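PDB 2YGL: blood group a-and b-cleaving endo-beta-galactosidase from Streptococcus pneumoniae, which probably cleaves blood group A and B antigen chains, its tandem CBM51 modules, the part in this structure, probably binding such sugars. Local coordinates for residues K215-G220 and A340-L345; V269-S274 and K306-D311; K295-S300 and V319-D324. All blocks are in the same frame, centred on the assembly; numbering follows the deposited sequence.

All three contacts lie in the second NPCBM/NEW2 module, a sandwich of two antiparallel sheets. Contacts 1 and 2 are neighbours, with centres about 11 Å apart. They share one sheet, in which strands 343-352 and 262-271 run side by side and pair at Val344 and Gly270. Contact 1 is buried and mainly polar: a carboxylate meets the start of a short helix. Contact 2 is partly buried and mixes isoleucine packing with waters and an arginine-tyrosine stack. Contact 3 lies at the surface, about 24 Å from contact 1 and 22 Å from contact 2 between centres. It joins edge strand 295-299 of the other sheet to strand 315-320 by apolar side chains.

Contact 1. Residues K215-G220 and A340-L345; sequences KPFTPG and ADELVL
Pro216 and Phe217 run past Val344 and Glu342, with CA atoms 6.3 Å apart for Pro216 and Val344 and 6.6 Å for Phe217 and Glu342. Pro216 holds the N-cap position of the short helix that starts at Phe217. Glu342 is the centre of an inverse gamma turn. Its carboxylate reaches the first turn of the helix. OE1 of Glu342 accepts from Thr218 N at 3.1 Å, nearly straight at 166°, through its syn lone pair. OE2 of Glu342 accepts from Thr218 OG1 at 2.6 Å, from above the carboxylate plane. One residue thus holds both oxygens. The Glu342 chain is bent at chi2 (-90°), which places CD beside the first turn of the helix. A carboxylate at a helix N-terminus is a familiar pairing, and the N-H groups of the helix start would tend to favour its ionised form. Here it joins the helix to the chain that leads into strand 343-352 of the beta sandwich. Water 1 accepts from Phe217 N at 2.9 Å and can donate to Glu342 OE1 over a long 3.3 Å, one of several acceptors in its reach. CB of Phe217 packs 3.5 Å from Glu342 OE1, while its ring leads away and meets His202. Farther along the strand the contact turns apolar. Val344 CG1 lies 4.0 Å from Pro216 CA, and strand 228-232 adds Ile228 beside both residues.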
loop_
_atom_site.group_PDB
_atom_site.type_symbol
_atom_site.label_atom_id
_atom_site.label_comp_id
_atom_site.label_asym_id
_atom_site.label_seq_id
_atom_site.Cartn_x
_atom_site.Cartn_y
_atom_site.Cartn_z
ATOM N N LYS A 215 -7.827 8.012 -28.115
ATOM C CA LYS A 215 -7.130 8.137 -29.399
ATOM C C LYS A 215 -6.213 9.360 -29.371
ATOM O O LYS A 215 -6.501 10.327 -28.660
ATOM C CB LYS A 215 -8.127 8.323 -30.553
ATOM C CG LYS A 215 -9.265 7.324 -30.625
ATOM C CD LYS A 215 -10.372 7.845 -31.516
ATOM C CE LYS A 215 -11.657 7.077 -31.294
ATOM N NZ LYS A 215 -12.747 7.589 -32.171
ATOM N N PRO A 216 -5.114 9.332 -30.153
ATOM C CA PRO A 216 -4.349 10.567 -30.351
ATOM C C PRO A 216 -5.164 11.575 -31.160
ATOM O O PRO A 216 -6.063 11.181 -31.905
ATOM C CB PRO A 216 -3.114 10.103 -31.136
ATOM C CG PRO A 216 -3.500 8.793 -31.740
ATOM C CD PRO A 216 -4.458 8.168 -30.775
ATOM N N PHE A 217 -4.851 12.860 -31.004
ATOM C CA PHE A 217 -5.653 13.940 -31.578
ATOM C C PHE A 217 -5.844 13.861 -33.100
ATOM O O PHE A 217 -6.979 13.791 -33.581
ATOM C CB PHE A 217 -5.070 15.306 -31.181
ATOM C CG PHE A 217 -5.908 16.476 -31.612
ATOM C CD1 PHE A 217 -5.721 17.060 -32.862
ATOM C CD2 PHE A 217 -6.886 16.998 -30.767
ATOM C CE1 PHE A 217 -6.487 18.150 -33.264
ATOM C CE2 PHE A 217 -7.664 18.092 -31.163
ATOM C CZ PHE A 217 -7.463 18.667 -32.413
ATOM N N THR A 218 -4.742 13.884 -33.849
ATOM C CA THR A 218 -4.818 13.963 -35.312
ATOM C C THR A 218 -5.453 12.720 -35.953
ATOM O O THR A 218 -6.426 12.858 -36.692
ATOM C CB THR A 218 -3.460 14.363 -35.956
ATOM O OG1 THR A 218 -3.144 15.705 -35.571
ATOM C CG2 THR A 218 -3.519 14.294 -37.485
ATOM N N PRO A 219 -4.925 11.508 -35.663
ATOM C CA PRO A 219 -5.577 10.316 -36.219
ATOM C C PRO A 219 -7.049 10.186 -35.806
ATOM O O PRO A 219 -7.883 9.806 -36.628
ATOM C CB PRO A 219 -4.746 9.164 -35.650
ATOM C CG PRO A 219 -3.397 9.760 -35.441
ATOM C CD PRO A 219 -3.664 11.159 -34.976
ATOM N N GLY A 220 -7.359 10.520 -34.555
ATOM C CA GLY A 220 -8.738 10.495 -34.066
ATOM C C GLY A 220 -9.664 11.419 -34.841
ATOM O O GLY A 220 -10.763 11.020 -35.236
ATOM N N ALA A 340 5.810 18.307 -33.059
ATOM C CA ALA A 340 5.484 17.240 -32.111
ATOM C C ALA A 340 4.754 17.765 -30.870
ATOM O O ALA A 340 5.257 17.664 -29.747
ATOM C CB ALA A 340 6.741 16.462 -31.725
ATOM N N ASP A 341 3.563 18.324 -31.090
ATOM C CA ASP A 341 2.740 18.870 -30.008
ATOM C C ASP A 341 1.529 17.984 -29.685
ATOM O O ASP A 341 0.602 18.409 -28.994
ATOM C CB ASP A 341 2.304 20.312 -30.324
ATOM C CG ASP A 341 1.696 20.462 -31.714
ATOM O OD1 ASP A 341 1.252 19.456 -32.309
ATOM O OD2 ASP A 341 1.656 21.603 -32.215
ATOM N N GLU A 342 1.564 16.748 -30.181
ATOM C CA GLU A 342 0.485 15.781 -29.989
ATOM C C GLU A 342 0.615 15.098 -28.629
ATOM O O GLU A 342 0.997 13.925 -28.540
ATOM C CB GLU A 342 0.503 14.735 -31.112
ATOM C CG GLU A 342 0.210 15.281 -32.509
ATOM C CD GLU A 342 -1.272 15.262 -32.862
ATOM O OE1 GLU A 342 -1.968 14.281 -32.519
ATOM O OE2 GLU A 342 -1.739 16.226 -33.500
ATOM N N LEU A 343 0.300 15.840 -27.571
ATOM C CA LEU A 343 0.399 15.328 -26.208
ATOM C C LEU A 343 -0.755 14.371 -25.921
ATOM O O LEU A 343 -1.913 14.673 -26.205
ATOM C CB LEU A 343 0.424 16.485 -25.194
ATOM C CG LEU A 343 0.774 16.193 -23.728
ATOM C CD1 LEU A 343 1.426 17.395 -23.060
ATOM C CD2 LEU A 343 -0.452 15.752 -22.929
ATOM N N VAL A 344 -0.421 13.212 -25.363
ATOM C CA VAL A 344 -1.427 12.232 -24.969
ATOM C C VAL A 344 -1.312 11.865 -23.490
ATOM O O VAL A 344 -0.214 11.829 -22.923
ATOM C CB VAL A 344 -1.394 10.946 -25.852
ATOM C CG1 VAL A 344 -1.913 11.237 -27.252
ATOM C CG2 VAL A 344 0.004 10.348 -25.910
ATOM N N LEU A 345 -2.458 11.606 -22.874
ATOM C CA LEU A 345 -2.515 11.156 -21.494
ATOM C C LEU A 345 -2.930 9.686 -21.494
ATOM O O LEU A 345 -4.094 9.363 -21.723
ATOM C CB LEU A 345 -3.493 12.019 -20.689
ATOM C CG LEU A 345 -3.334 13.547 -20.771
ATOM C CD1 LEU A 345 -4.470 14.246 -20.053
ATOM C CD2 LEU A 345 -2.002 14.003 -20.202
HETATM O O HOH W 1 -2.712 13.794 -29.357
#

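Contact 2. Residues V269-S274 and K306-D311; sequences VGIDRS and KGIKYD
Water 3 is gripped by Ile271 O, Arg273 NH1 and Tyr310 O. Water 3 donates to Ile271 O at 2.6 Å and also to Tyr310 O, and it accepts from Arg273 NH1. Water 2 makes a second bridge, accepting from Ile271 N and donating to Lys309 O. A direct bond also joins the segments: Tyr310 OH donates to Arg273 O at 2.6 Å, in the carbonyl plane and on a lone pair, with a C=O...donor angle of 123°. The guanidinium of Arg273 lies flat on the Tyr310 ring, with centres 4.2 Å apart and planes 28° apart. NH1 of Arg273 sits over the ring face toward its rim, 3.3 Å from Tyr310 CE2. The Arg273 chain is bent at chi2 and chi3, which brings NE back to the Tyr310 side, 3.8 Å from Tyr310 OH. Arg273 NE forms a salt bridge with Glu236, which gives the charge a second partner beside the cation-pi stack. Another ring, His277, also stacks with Tyr310. The rest of the contact is apolar. Ile271 CD1 packs 4.1 Å from Ile308 CD1, and Ile271 CG2 lies 4.0 Å from Tyr310 CD1. Just past the strand, Asp272 OD1 accepts from Ser274 N and Ser274 OG, reached from opposite faces of its plane. The bond to Ser274 N closes an Asx turn, where strand 262-271 of the beta sandwich gives way to a loop.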
loop_
_atom_site.group_PDB
_atom_site.type_symbol
_atom_site.label_atom_id
_atom_site.label_comp_id
_atom_site.label_asym_id
_atom_site.label_seq_id
_atom_site.Cartn_x
_atom_site.Cartn_y
_atom_site.Cartn_z
ATOM N N VAL A 269 2.181 10.489 -19.293
ATOM C CA VAL A 269 2.146 11.688 -20.133
ATOM C C VAL A 269 3.360 11.736 -21.058
ATOM O O VAL A 269 4.498 11.599 -20.606
ATOM C CB VAL A 269 2.090 13.000 -19.286
ATOM C CG1 VAL A 269 1.972 14.232 -20.184
ATOM C CG2 VAL A 269 0.936 12.970 -18.299
ATOM N N GLY A 270 3.102 11.939 -22.348
ATOM C CA GLY A 270 4.162 12.125 -23.338
ATOM C C GLY A 270 3.606 12.437 -24.713
ATOM O O GLY A 270 2.414 12.703 -24.865
ATOM N N ILE A 271 4.479 12.397 -25.715
ATOM C CA ILE A 271 4.093 12.670 -27.094
ATOM C C ILE A 271 3.775 11.361 -27.815
ATOM O O ILE A 271 4.576 10.422 -27.794
ATOM C CB ILE A 271 5.203 13.453 -27.835
ATOM C CG1 ILE A 271 5.418 14.813 -27.164
ATOM C CG2 ILE A 271 4.858 13.632 -29.310
ATOM C CD1 ILE A 271 6.832 15.332 -27.255
ATOM N N ASP A 272 2.602 11.301 -28.441
ATOM C CA ASP A 272 2.171 10.090 -29.142
ATOM C C ASP A 272 3.143 9.732 -30.260
ATOM O O ASP A 272 3.660 10.613 -30.954
ATOM C CB ASP A 272 0.749 10.233 -29.690
ATOM C CG ASP A 272 0.132 8.893 -30.067
ATOM O OD1 ASP A 272 0.343 8.429 -31.209
ATOM O OD2 ASP A 272 -0.551 8.290 -29.212
ATOM N N ARG A 273 3.389 8.434 -30.417
ATOM C CA ARG A 273 4.353 7.925 -31.395
ATOM C C ARG A 273 4.006 8.292 -32.843
ATOM O O ARG A 273 4.884 8.319 -33.707
ATOM C CB ARG A 273 4.519 6.402 -31.251
ATOM C CG ARG A 273 4.913 5.919 -29.844
ATOM C CD ARG A 273 6.185 6.590 -29.319
ATOM N NE ARG A 273 7.370 6.214 -30.088
ATOM C CZ ARG A 273 8.506 6.909 -30.121
ATOM N NH1 ARG A 273 8.636 8.037 -29.431
ATOM N NH2 ARG A 273 9.522 6.470 -30.854
ATOM N N SER A 274 2.733 8.588 -33.094
ATOM C CA SER A 274 2.248 8.920 -34.431
ATOM C C SER A 274 2.515 10.370 -34.828
ATOM O O SER A 274 2.274 10.755 -35.972
ATOM C CB SER A 274 0.747 8.629 -34.534
ATOM O OG SER A 274 -0.004 9.516 -33.714
ATOM N N LYS A 306 13.663 21.711 -18.850
ATOM C CA LYS A 306 13.856 22.231 -20.202
ATOM C C LYS A 306 12.862 21.608 -21.186
ATOM O O LYS A 306 13.056 21.670 -22.404
ATOM C CB LYS A 306 15.294 21.987 -20.675
ATOM C CG LYS A 306 16.361 22.740 -19.892
ATOM C CD LYS A 306 17.752 22.238 -20.262
ATOM C CE LYS A 306 18.820 22.792 -19.337
ATOM N NZ LYS A 306 19.190 24.191 -19.677
ATOM N N GLY A 307 11.800 21.009 -20.649
ATOM C CA GLY A 307 10.758 20.390 -21.468
ATOM C C GLY A 307 11.092 18.977 -21.916
ATOM O O GLY A 307 12.106 18.409 -21.507
ATOM N N ILE A 308 10.226 18.415 -22.756
ATOM C CA ILE A 308 10.395 17.053 -23.265
ATOM C C ILE A 308 10.415 17.026 -24.795
ATOM O O ILE A 308 9.985 17.979 -25.451
ATOM C CB ILE A 308 9.291 16.081 -22.741
ATOM C CG1 ILE A 308 7.903 16.493 -23.255
ATOM C CG2 ILE A 308 9.330 15.980 -21.205
ATOM C CD1 ILE A 308 6.835 15.419 -23.126
ATOM N N LYS A 309 10.913 15.924 -25.352
ATOM C CA LYS A 309 10.930 15.727 -26.799
ATOM C C LYS A 309 10.202 14.442 -27.192
ATOM O O LYS A 309 9.769 13.673 -26.329
ATOM C CB LYS A 309 12.369 15.723 -27.333
ATOM C CG LYS A 309 13.054 17.089 -27.288
ATOM C CD LYS A 309 14.493 17.013 -27.790
ATOM C CE LYS A 309 15.239 18.301 -27.484
ATOM N NZ LYS A 309 16.680 18.224 -27.863
ATOM N N TYR A 310 10.061 14.226 -28.497
ATOM C CA TYR A 310 9.433 13.023 -29.043
ATOM C C TYR A 310 10.062 11.744 -28.488
ATOM O O TYR A 310 9.356 10.779 -28.196
ATOM C CB TYR A 310 9.511 13.041 -30.572
ATOM C CG TYR A 310 8.948 11.811 -31.253
ATOM C CD1 TYR A 310 7.582 11.696 -31.503
ATOM C CD2 TYR A 310 9.786 10.770 -31.659
ATOM C CE1 TYR A 310 7.062 10.570 -32.133
ATOM C CE2 TYR A 310 9.276 9.640 -32.287
ATOM C CZ TYR A 310 7.914 9.548 -32.522
ATOM O OH TYR A 310 7.402 8.435 -33.148
ATOM N N ASP A 311 11.385 11.755 -28.335
ATOM C CA ASP A 311 12.131 10.591 -27.859
ATOM C C ASP A 311 12.118 10.433 -26.334
ATOM O O ASP A 311 12.572 9.413 -25.812
ATOM C CB ASP A 311 13.572 10.630 -28.386
ATOM C CG ASP A 311 14.432 11.658 -27.668
ATOM O OD1 ASP A 311 14.929 11.353 -26.561
ATOM O OD2 ASP A 311 14.627 12.764 -28.213
HETATM O O HOH W 2 7.347 12.056 -25.196
HETATM O O HOH W 3 7.017 9.445 -27.621
#

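Contact 3. Residues K295-S300 and V319-D324; sequences KVIYSS and VEIPKD
Ile297 is the hub of this contact, and its CD1 does most of the touching. Ile297 CD1 meets Ile321 CD1 at 3.7 Å and also touches Val319 CG2 and Pro322 CD. Ile297 CD1 lies 3.6 Å from the backbone oxygen Glu320 O. The first torsion of Ile297 sets CG1 between the backbone N and the carbonyl carbon (chi1 59°), a crowded position that points CG1 toward the other segment. The side chains of Ile297 and Ile321 cross at about a right angle. Ile321 CB points away from Ile297, but its bent chain brings CD1 back to it. Val319 is the second main partner. Its CG2 is anti to the backbone N and rests 3.4 Å from Ile297 O, so this methyl touches both the backbone and the side chain of Ile297. CG1 of Val319 faces Tyr298 CB at 4.4 Å, a looser contact. From there the Tyr298 ring leads away from Val319 and touches Phe315 and Val317 of strand 315-320. Pro322, at the surface, touches Ile297 CD1 through its ring atom CD. The contact is made by apolar side chains, with methyls also against the backbone oxygens. Each segment has its backbone partners elsewhere: Val319 pairs with Phe265, while Ile297 and Tyr298 both pair with Val290. Those last two residues facing Val290 form a classic beta bulge in edge strand 295-299. Here the two sheets of the beta sandwich face each other at its margin, packed through side chains.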
loop_
_atom_site.group_PDB
_atom_site.type_symbol
_atom_site.label_atom_id
_atom_site.label_comp_id
_atom_site.label_asym_id
_atom_site.label_seq_id
_atom_site.Cartn_x
_atom_site.Cartn_y
_atom_site.Cartn_z
ATOM N N LYS A 295 -4.942 26.384 -8.786
ATOM C CA LYS A 295 -3.644 26.152 -8.165
ATOM C C LYS A 295 -2.932 24.946 -8.781
ATOM O O LYS A 295 -3.476 23.836 -8.816
ATOM C CB LYS A 295 -3.803 25.971 -6.650
ATOM C CG LYS A 295 -2.507 26.087 -5.858
ATOM C CD LYS A 295 -2.760 25.908 -4.360
ATOM C CE LYS A 295 -1.492 26.109 -3.539
ATOM N NZ LYS A 295 -0.507 25.000 -3.714
ATOM N N VAL A 296 -1.714 25.177 -9.267
ATOM C CA VAL A 296 -0.890 24.115 -9.843
ATOM C C VAL A 296 -0.497 23.128 -8.747
ATOM O O VAL A 296 0.168 23.499 -7.777
ATOM C CB VAL A 296 0.374 24.688 -10.549
ATOM C CG1 VAL A 296 1.293 23.574 -11.019
ATOM C CG2 VAL A 296 -0.026 25.576 -11.726
ATOM N N ILE A 297 -0.938 21.879 -8.895
ATOM C CA ILE A 297 -0.611 20.819 -7.938
ATOM C C ILE A 297 0.365 19.801 -8.525
ATOM O O ILE A 297 0.917 18.970 -7.800
ATOM C CB ILE A 297 -1.876 20.118 -7.366
ATOM C CG1 ILE A 297 -2.720 19.499 -8.491
ATOM C CG2 ILE A 297 -2.684 21.102 -6.510
ATOM C CD1 ILE A 297 -3.750 18.491 -8.015
ATOM N N TYR A 298 0.556 19.865 -9.844
ATOM C CA TYR A 298 1.632 19.152 -10.525
ATOM C C TYR A 298 2.184 19.976 -11.689
ATOM O O TYR A 298 1.422 20.551 -12.466
ATOM C CB TYR A 298 1.185 17.778 -11.054
ATOM C CG TYR A 298 2.274 17.117 -11.882
ATOM C CD1 TYR A 298 3.243 16.316 -11.278
ATOM C CD2 TYR A 298 2.364 17.333 -13.262
ATOM C CE1 TYR A 298 4.258 15.731 -12.022
ATOM C CE2 TYR A 298 3.380 16.756 -14.016
ATOM C CZ TYR A 298 4.320 15.956 -13.390
ATOM O OH TYR A 298 5.325 15.378 -14.127
ATOM N N SER A 299 3.510 20.008 -11.802
ATOM C CA SER A 299 4.185 20.583 -12.962
ATOM C C SER A 299 5.327 19.681 -13.415
ATOM O O SER A 299 6.120 19.208 -12.597
ATOM C CB SER A 299 4.711 21.980 -12.649
ATOM O OG SER A 299 5.229 22.593 -13.816
ATOM N N SER A 300 5.409 19.448 -14.723
ATOM C CA SER A 300 6.432 18.572 -15.293
ATOM C C SER A 300 7.833 19.194 -15.310
ATOM O O SER A 300 8.824 18.487 -15.510
ATOM C CB SER A 300 6.034 18.126 -16.705
ATOM O OG SER A 300 5.981 19.225 -17.596
ATOM N N VAL A 319 -0.765 12.267 -8.594
ATOM C CA VAL A 319 -0.887 13.395 -7.672
ATOM C C VAL A 319 -2.189 13.344 -6.865
ATOM O O VAL A 319 -3.248 12.987 -7.392
ATOM C CB VAL A 319 -0.714 14.761 -8.423
ATOM C CG1 VAL A 319 -1.809 14.973 -9.475
ATOM C CG2 VAL A 319 -0.646 15.936 -7.448
ATOM N N GLU A 320 -2.089 13.686 -5.581
ATOM C CA GLU A 320 -3.254 13.787 -4.706
ATOM C C GLU A 320 -4.082 15.013 -5.064
ATOM O O GLU A 320 -3.537 16.090 -5.300
ATOM C CB GLU A 320 -2.830 13.879 -3.235
ATOM C CG GLU A 320 -2.330 12.575 -2.629
ATOM C CD GLU A 320 -2.020 12.690 -1.139
ATOM O OE1 GLU A 320 -1.904 13.824 -0.620
ATOM O OE2 GLU A 320 -1.888 11.635 -0.481
ATOM N N ILE A 321 -5.398 14.837 -5.107
ATOM C CA ILE A 321 -6.319 15.951 -5.304
ATOM C C ILE A 321 -6.781 16.423 -3.926
ATOM O O ILE A 321 -7.290 15.618 -3.141
ATOM C CB ILE A 321 -7.546 15.545 -6.171
ATOM C CG1 ILE A 321 -7.113 14.880 -7.492
ATOM C CG2 ILE A 321 -8.469 16.740 -6.411
ATOM C CD1 ILE A 321 -6.172 15.702 -8.368
ATOM N N PRO A 322 -6.599 17.723 -3.621
ATOM C CA PRO A 322 -6.990 18.230 -2.305
ATOM C C PRO A 322 -8.484 18.065 -2.042
ATOM O O PRO A 322 -9.297 18.204 -2.960
ATOM C CB PRO A 322 -6.628 19.719 -2.380
ATOM C CG PRO A 322 -5.587 19.806 -3.441
ATOM C CD PRO A 322 -5.995 18.780 -4.452
ATOM N N LYS A 323 -8.826 17.755 -0.793
ATOM C CA LYS A 323 -10.215 17.653 -0.351
ATOM C C LYS A 323 -11.009 18.893 -0.767
ATOM O O LYS A 323 -10.489 20.012 -0.724
ATOM C CB LYS A 323 -10.258 17.463 1.172
ATOM C CG LYS A 323 -11.644 17.243 1.772
ATOM C CD LYS A 323 -11.554 17.085 3.287
ATOM C CE LYS A 323 -12.907 17.262 3.966
ATOM N NZ LYS A 323 -13.349 18.684 4.011
ATOM N N ASP A 324 -12.253 18.669 -1.192
ATOM C CA ASP A 324 -13.200 19.726 -1.591
ATOM C C ASP A 324 -12.857 20.478 -2.892
ATOM O O ASP A 324 -13.307 21.608 -3.096
ATOM C CB ASP A 324 -13.450 20.718 -0.439
ATOM C CG ASP A 324 -14.075 20.058 0.786
ATOM O OD1 ASP A 324 -14.875 19.108 0.632
ATOM O OD2 ASP A 324 -13.765 20.499 1.910
#